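Local coordinates for protein aldehyde dehydrogenase (Burkholderia vietnamiensis, PDB 5KF0) that probably oxidises aldehydes to carboxylic acids with a nicotinamide cofactor and binds NADPH, at residues G100-D105 / P325-F331; L274-V278 / T308-L313. One frame throughout, in Å; residues are numbered along the deposited sequence. Where two conformers were deposited one is given.

In the fold
From the N terminus, the chain runs through helix 88-99, turns at 100-102 and enters helix 103-123. Interaction 1 joins this turn to the loop 325-331, between helices 306-319 and 338-353, closing a span of 219 residues. Within that span lies interaction 2, where helix 274-286 meets helix 306-319 across 29 residues that include strand 298-302. The contacts do not touch: their centres are 24 Å apart, their nearest atoms about 9 Å. They are related through helix 274-286, which begins in interaction 2 and farther along offers F283 and Y286 to F331 of interaction 1. Interaction 2 ties two helices beside one sheet; interaction 1 ties the loop after the second to the start of helix 103-123.

Interaction 1: G100-D105 / P325-F331; sequences GKPIND and PKDPSTF
P325 sets CB and CG against the carbonyls of G100 and K101, CB 3.5 Å from G100 O, while its own carbonyl oxygen reaches the start of helix 103-123. There I103 N donates to P325 O at 2.8 Å, tilted 19° from the carbonyl plane, and P102 CA adds a CA-H...O contact to the same oxygen. P102, at the N-cap position, turns CB to T330 O and CG to F331 O, the latter 3.6 Å away. With CG1 of I103 anti to its backbone N (chi1 -176°), CG1 leads away and the CG2 branch is left to meet K326 O and P328. The N104 amide comes in slantwise to P328: ND2 makes a weak bond to P328 O at 2.6 Å. Water 1 accepts from N104 N and donates to D327 O and T330 O, linking helix start and loop. D105 OD2 accepts from water 2, which also donates to T330 O. An Asx turn, D327 OD1 accepting from S329 N, shapes the loop itself. The contact joins the turn between helices 88-99 and 103-123, where C96 also touches I103 and P325, to the loop after helix 306-319. Backbone carbonyls and water supply most of the polar joining, so main-chain oxygens of the loop chiefly hold the helix's first turn.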
loop_
_atom_site.group_PDB
_atom_site.type_symbol
_atom_site.label_atom_id
_atom_site.label_comp_id
_atom_site.label_asym_id
_atom_site.label_seq_id
_atom_site.Cartn_x
_atom_site.Cartn_y
_atom_site.Cartn_z
ATOM N N GLY A 100 -11.730 39.580 8.074
ATOM C CA GLY A 100 -11.031 40.686 7.442
ATOM C C GLY A 100 -10.112 40.238 6.328
ATOM O O GLY A 100 -9.128 40.920 6.026
ATOM N N LYS A 101 -10.423 39.118 5.694
ATOM C CA LYS A 101 -9.542 38.494 4.711
ATOM C C LYS A 101 -9.812 39.074 3.323
ATOM O O LYS A 101 -10.968 39.089 2.880
ATOM C CB LYS A 101 -9.748 36.977 4.711
ATOM C CG LYS A 101 -8.861 36.193 3.748
ATOM C CD LYS A 101 -9.022 34.679 4.025
ATOM C CE LYS A 101 -8.094 33.831 3.163
ATOM N NZ LYS A 101 -7.663 32.602 3.931
ATOM N N PRO A 102 -8.788 39.562 2.622
ATOM C CA PRO A 102 -8.998 40.126 1.280
ATOM C C PRO A 102 -9.868 39.227 0.410
ATOM O O PRO A 102 -9.713 38.006 0.398
ATOM C CB PRO A 102 -7.576 40.239 0.731
ATOM C CG PRO A 102 -6.767 40.546 1.973
ATOM C CD PRO A 102 -7.383 39.682 3.055
ATOM N N ILE A 103 -10.810 39.850 -0.306
ATOM C CA ILE A 103 -11.868 39.077 -0.961
ATOM C C ILE A 103 -11.288 38.076 -1.961
ATOM O O ILE A 103 -11.787 36.947 -2.080
ATOM C CB ILE A 103 -12.907 40.020 -1.608
ATOM C CG1 ILE A 103 -14.055 39.198 -2.206
ATOM C CG2 ILE A 103 -12.278 40.963 -2.651
ATOM C CD1 ILE A 103 -14.840 38.397 -1.165
ATOM N N ASN A 104 -10.218 38.453 -2.675
ATOM C CA ASN A 104 -9.568 37.505 -3.581
ATOM C C ASN A 104 -9.115 36.255 -2.845
ATOM O O ASN A 104 -9.257 35.133 -3.349
ATOM C CB ASN A 104 -8.354 38.148 -4.255
ATOM C CG ASN A 104 -8.729 39.207 -5.258
ATOM O OD1 ASN A 104 -9.800 39.154 -5.869
ATOM N ND2 ASN A 104 -7.840 40.180 -5.449
ATOM N N ASP A 105 -8.527 36.430 -1.666
ATOM C CA ASP A 105 -8.023 35.294 -0.911
ATOM C C ASP A 105 -9.140 34.554 -0.190
ATOM O O ASP A 105 -9.045 33.335 0.016
ATOM C CB ASP A 105 -6.956 35.773 0.066
ATOM C CG ASP A 105 -5.791 36.421 -0.656
ATOM O OD1 ASP A 105 -5.146 35.727 -1.465
ATOM O OD2 ASP A 105 -5.532 37.616 -0.440
ATOM N N PRO A 325 -10.503 44.978 2.841
ATOM C CA PRO A 325 -10.463 43.641 2.223
ATOM C C PRO A 325 -11.580 43.410 1.214
ATOM O O PRO A 325 -11.463 42.486 0.397
ATOM C CB PRO A 325 -10.567 42.690 3.425
ATOM C CG PRO A 325 -11.219 43.508 4.495
ATOM C CD PRO A 325 -10.724 44.910 4.298
ATOM N N LYS A 326 -12.629 44.243 1.207
ATOM C CA LYS A 326 -13.667 44.139 0.186
ATOM C C LYS A 326 -13.192 44.637 -1.172
ATOM O O LYS A 326 -13.821 44.337 -2.192
ATOM C CB LYS A 326 -14.907 44.921 0.632
ATOM C CG LYS A 326 -15.480 44.396 1.941
ATOM C CD LYS A 326 -16.665 45.235 2.411
ATOM C CE LYS A 326 -16.286 46.075 3.625
ATOM N NZ LYS A 326 -15.855 45.243 4.801
ATOM N N ASP A 327 -12.108 45.394 -1.203
ATOM C CA ASP A 327 -11.555 45.900 -2.451
ATOM C C ASP A 327 -10.770 44.779 -3.126
ATOM O O ASP A 327 -9.861 44.215 -2.505
ATOM C CB ASP A 327 -10.668 47.101 -2.134
ATOM C CG ASP A 327 -10.080 47.775 -3.365
ATOM O OD1 ASP A 327 -10.130 47.230 -4.480
ATOM O OD2 ASP A 327 -9.538 48.878 -3.189
ATOM N N PRO A 328 -11.108 44.389 -4.359
ATOM C CA PRO A 328 -10.366 43.288 -4.999
ATOM C C PRO A 328 -8.916 43.624 -5.290
ATOM O O PRO A 328 -8.154 42.708 -5.626
ATOM C CB PRO A 328 -11.151 43.037 -6.296
ATOM C CG PRO A 328 -11.845 44.339 -6.573
ATOM C CD PRO A 328 -12.215 44.870 -5.210
ATOM N N SER A 329 -8.501 44.884 -5.170
ATOM C CA SER A 329 -7.089 45.215 -5.325
ATOM C C SER A 329 -6.312 45.120 -4.018
ATOM O O SER A 329 -5.082 45.238 -4.036
ATOM C CB SER A 329 -6.917 46.618 -5.921
ATOM O OG SER A 329 -7.307 47.630 -5.010
ATOM N N THR A 330 -6.985 44.890 -2.894
ATOM C CA THR A 330 -6.289 44.805 -1.619
ATOM C C THR A 330 -5.562 43.473 -1.495
ATOM O O THR A 330 -6.149 42.412 -1.719
ATOM C CB THR A 330 -7.269 44.972 -0.462
ATOM O OG1 THR A 330 -7.729 46.324 -0.458
ATOM C CG2 THR A 330 -6.584 44.642 0.877
ATOM N N PHE A 331 -4.279 43.535 -1.145
ATOM C CA PHE A 331 -3.547 42.341 -0.761
ATOM C C PHE A 331 -3.292 42.267 0.734
ATOM O O PHE A 331 -3.331 41.176 1.298
ATOM C CB PHE A 331 -2.212 42.270 -1.517
ATOM C CG PHE A 331 -1.539 40.926 -1.432
ATOM C CD1 PHE A 331 -2.092 39.815 -2.058
ATOM C CD2 PHE A 331 -0.363 40.767 -0.722
ATOM C CE1 PHE A 331 -1.477 38.575 -1.977
ATOM C CE2 PHE A 331 0.259 39.534 -0.651
ATOM C CZ PHE A 331 -0.294 38.439 -1.272
HETATM O O HOH W 1 -8.850 41.340 -2.363
HETATM O O HOH W 2 -5.535 39.677 -2.694
HETATM O O HOH W 3 -3.687 38.469 0.949
#

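Interaction 2: L274-V278 / T308-L313; sequences LDYVV and TLRDKL
Two helices of what is, by family, the catalytic domain, 274-286 and 306-319, pack here by mainly apolar side chains beside its sheet. Helix 274-286 is the link of a beta-alpha-beta crossover between the adjacent parallel strands 263-266 and 298-302. The axes of segments 274-278 and 308-313 approach to 9.8 Å, with a signed crossing angle of -54°. L309 and L313 also rest on V301 and I299 of strand 298-302, while V277 and L309 share V266 of strand 263-266. L274 reaches across at about a right angle to its partners, splitting its methyls: CD1 touches T308 CG2 at 3.8 Å, CD2 meets L309 CD1. One turn on, V278 is wedged between L309, K312 and L313. Its CG1, anti to the backbone N (chi1 163°), faces K312 O and the L313 CA; its CG2 is 3.8 Å from K312 CB and also reaches L309 CG, the V278 and L309 side chains lying alongside and pointing opposite ways. K312 CD lies 4.1 Å from L274 CB. The rim is polar: the lysine chain bends at its last torsion, and NZ meets D275 OD1 on the syn side of the carboxylate, 25° out of its plane, in a 2.8 Å salt bridge.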
loop_
_atom_site.group_PDB
_atom_site.type_symbol
_atom_site.label_atom_id
_atom_site.label_comp_id
_atom_site.label_asym_id
_atom_site.label_seq_id
_atom_site.Cartn_x
_atom_site.Cartn_y
_atom_site.Cartn_z
ATOM N N LEU A 274 14.940 35.198 -10.259
ATOM C CA LEU A 274 14.751 36.023 -9.068
ATOM C C LEU A 274 13.373 36.677 -9.034
ATOM O O LEU A 274 12.793 36.837 -7.957
ATOM C CB LEU A 274 15.848 37.087 -8.974
ATOM C CG LEU A 274 17.130 36.619 -8.283
ATOM C CD1 LEU A 274 18.113 37.783 -8.146
ATOM C CD2 LEU A 274 16.839 35.978 -6.925
ATOM N N ASP A 275 12.831 37.084 -10.187
ATOM C CA ASP A 275 11.506 37.703 -10.162
ATOM C C ASP A 275 10.449 36.714 -9.685
ATOM O O ASP A 275 9.544 37.080 -8.926
ATOM C CB ASP A 275 11.135 38.260 -11.538
ATOM C CG ASP A 275 11.905 39.527 -11.886
ATOM O OD1 ASP A 275 12.404 40.206 -10.965
ATOM O OD2 ASP A 275 12.007 39.845 -13.086
ATOM N N TYR A 276 10.553 35.451 -10.113
ATOM C CA TYR A 276 9.643 34.424 -9.617
ATOM C C TYR A 276 9.816 34.232 -8.117
ATOM O O TYR A 276 8.835 34.180 -7.365
ATOM C CB TYR A 276 9.888 33.093 -10.344
ATOM C CG TYR A 276 9.309 31.902 -9.601
ATOM C CD1 TYR A 276 10.131 31.020 -8.903
ATOM C CD2 TYR A 276 7.934 31.674 -9.583
ATOM C CE1 TYR A 276 9.587 29.940 -8.199
ATOM C CE2 TYR A 276 7.387 30.600 -8.900
ATOM C CZ TYR A 276 8.222 29.737 -8.209
ATOM O OH TYR A 276 7.669 28.686 -7.518
ATOM N N VAL A 277 11.069 34.121 -7.672
ATOM C CA VAL A 277 11.354 33.916 -6.251
ATOM C C VAL A 277 10.778 35.059 -5.425
ATOM O O VAL A 277 10.078 34.843 -4.428
ATOM C CB VAL A 277 12.872 33.772 -6.037
ATOM C CG1 VAL A 277 13.211 33.737 -4.540
ATOM C CG2 VAL A 277 13.380 32.492 -6.757
ATOM N N VAL A 278 11.066 36.293 -5.839
ATOM C CA VAL A 278 10.587 37.470 -5.121
ATOM C C VAL A 278 9.064 37.494 -5.069
ATOM O O VAL A 278 8.476 37.823 -4.033
ATOM C CB VAL A 278 11.168 38.742 -5.767
ATOM C CG1 VAL A 278 10.388 39.987 -5.338
ATOM C CG2 VAL A 278 12.642 38.865 -5.407
ATOM N N THR A 308 20.796 41.969 -5.037
ATOM C CA THR A 308 19.807 42.068 -6.108
ATOM C C THR A 308 18.433 41.607 -5.636
ATOM O O THR A 308 17.416 42.254 -5.928
ATOM C CB THR A 308 20.259 41.261 -7.320
ATOM O OG1 THR A 308 21.521 41.768 -7.767
ATOM C CG2 THR A 308 19.248 41.395 -8.443
ATOM N N LEU A 309 18.376 40.488 -4.916
ATOM C CA LEU A 309 17.098 40.046 -4.367
ATOM C C LEU A 309 16.524 41.097 -3.425
ATOM O O LEU A 309 15.321 41.377 -3.457
ATOM C CB LEU A 309 17.257 38.707 -3.647
ATOM C CG LEU A 309 15.958 38.097 -3.115
ATOM C CD1 LEU A 309 16.002 36.571 -3.182
ATOM C CD2 LEU A 309 15.679 38.535 -1.681
ATOM N N ARG A 310 17.369 41.678 -2.572
ATOM C CA ARG A 310 16.885 42.680 -1.627
ATOM C C ARG A 310 16.217 43.839 -2.354
ATOM O O ARG A 310 15.108 44.251 -1.992
ATOM C CB ARG A 310 18.030 43.189 -0.749
ATOM C CG ARG A 310 17.601 44.286 0.225
ATOM C CD ARG A 310 18.762 44.744 1.099
ATOM N NE ARG A 310 19.812 45.393 0.315
ATOM C CZ ARG A 310 21.030 45.658 0.773
ATOM N NH1 ARG A 310 21.363 45.329 2.013
ATOM N NH2 ARG A 310 21.917 46.253 -0.015
ATOM N N ASP A 311 16.875 44.375 -3.389
ATOM C CA ASP A 311 16.291 45.483 -4.145
ATOM C C ASP A 311 14.939 45.101 -4.730
ATOM O O ASP A 311 13.974 45.873 -4.658
ATOM C CB ASP A 311 17.234 45.923 -5.266
ATOM C CG ASP A 311 18.486 46.593 -4.753
ATOM O OD1 ASP A 311 18.539 46.939 -3.553
ATOM O OD2 ASP A 311 19.413 46.784 -5.566
ATOM N N LYS A 312 14.863 43.918 -5.343
ATOM C CA LYS A 312 13.611 43.462 -5.936
ATOM C C LYS A 312 12.536 43.238 -4.881
ATOM O O LYS A 312 11.368 43.588 -5.092
ATOM C CB LYS A 312 13.849 42.177 -6.731
ATOM C CG LYS A 312 14.665 42.391 -8.014
ATOM C CD LYS A 312 14.986 41.057 -8.690
ATOM C CE LYS A 312 15.711 41.243 -10.018
ATOM N NZ LYS A 312 14.796 41.739 -11.084
ATOM N N LEU A 313 12.904 42.637 -3.746
ATOM C CA LEU A 313 11.906 42.345 -2.724
ATOM C C LEU A 313 11.423 43.621 -2.037
ATOM O O LEU A 313 10.244 43.732 -1.685
ATOM C CB LEU A 313 12.473 41.352 -1.712
ATOM C CG LEU A 313 11.506 40.902 -0.624
ATOM C CD1 LEU A 313 10.266 40.270 -1.237
ATOM C CD2 LEU A 313 12.193 39.919 0.307
#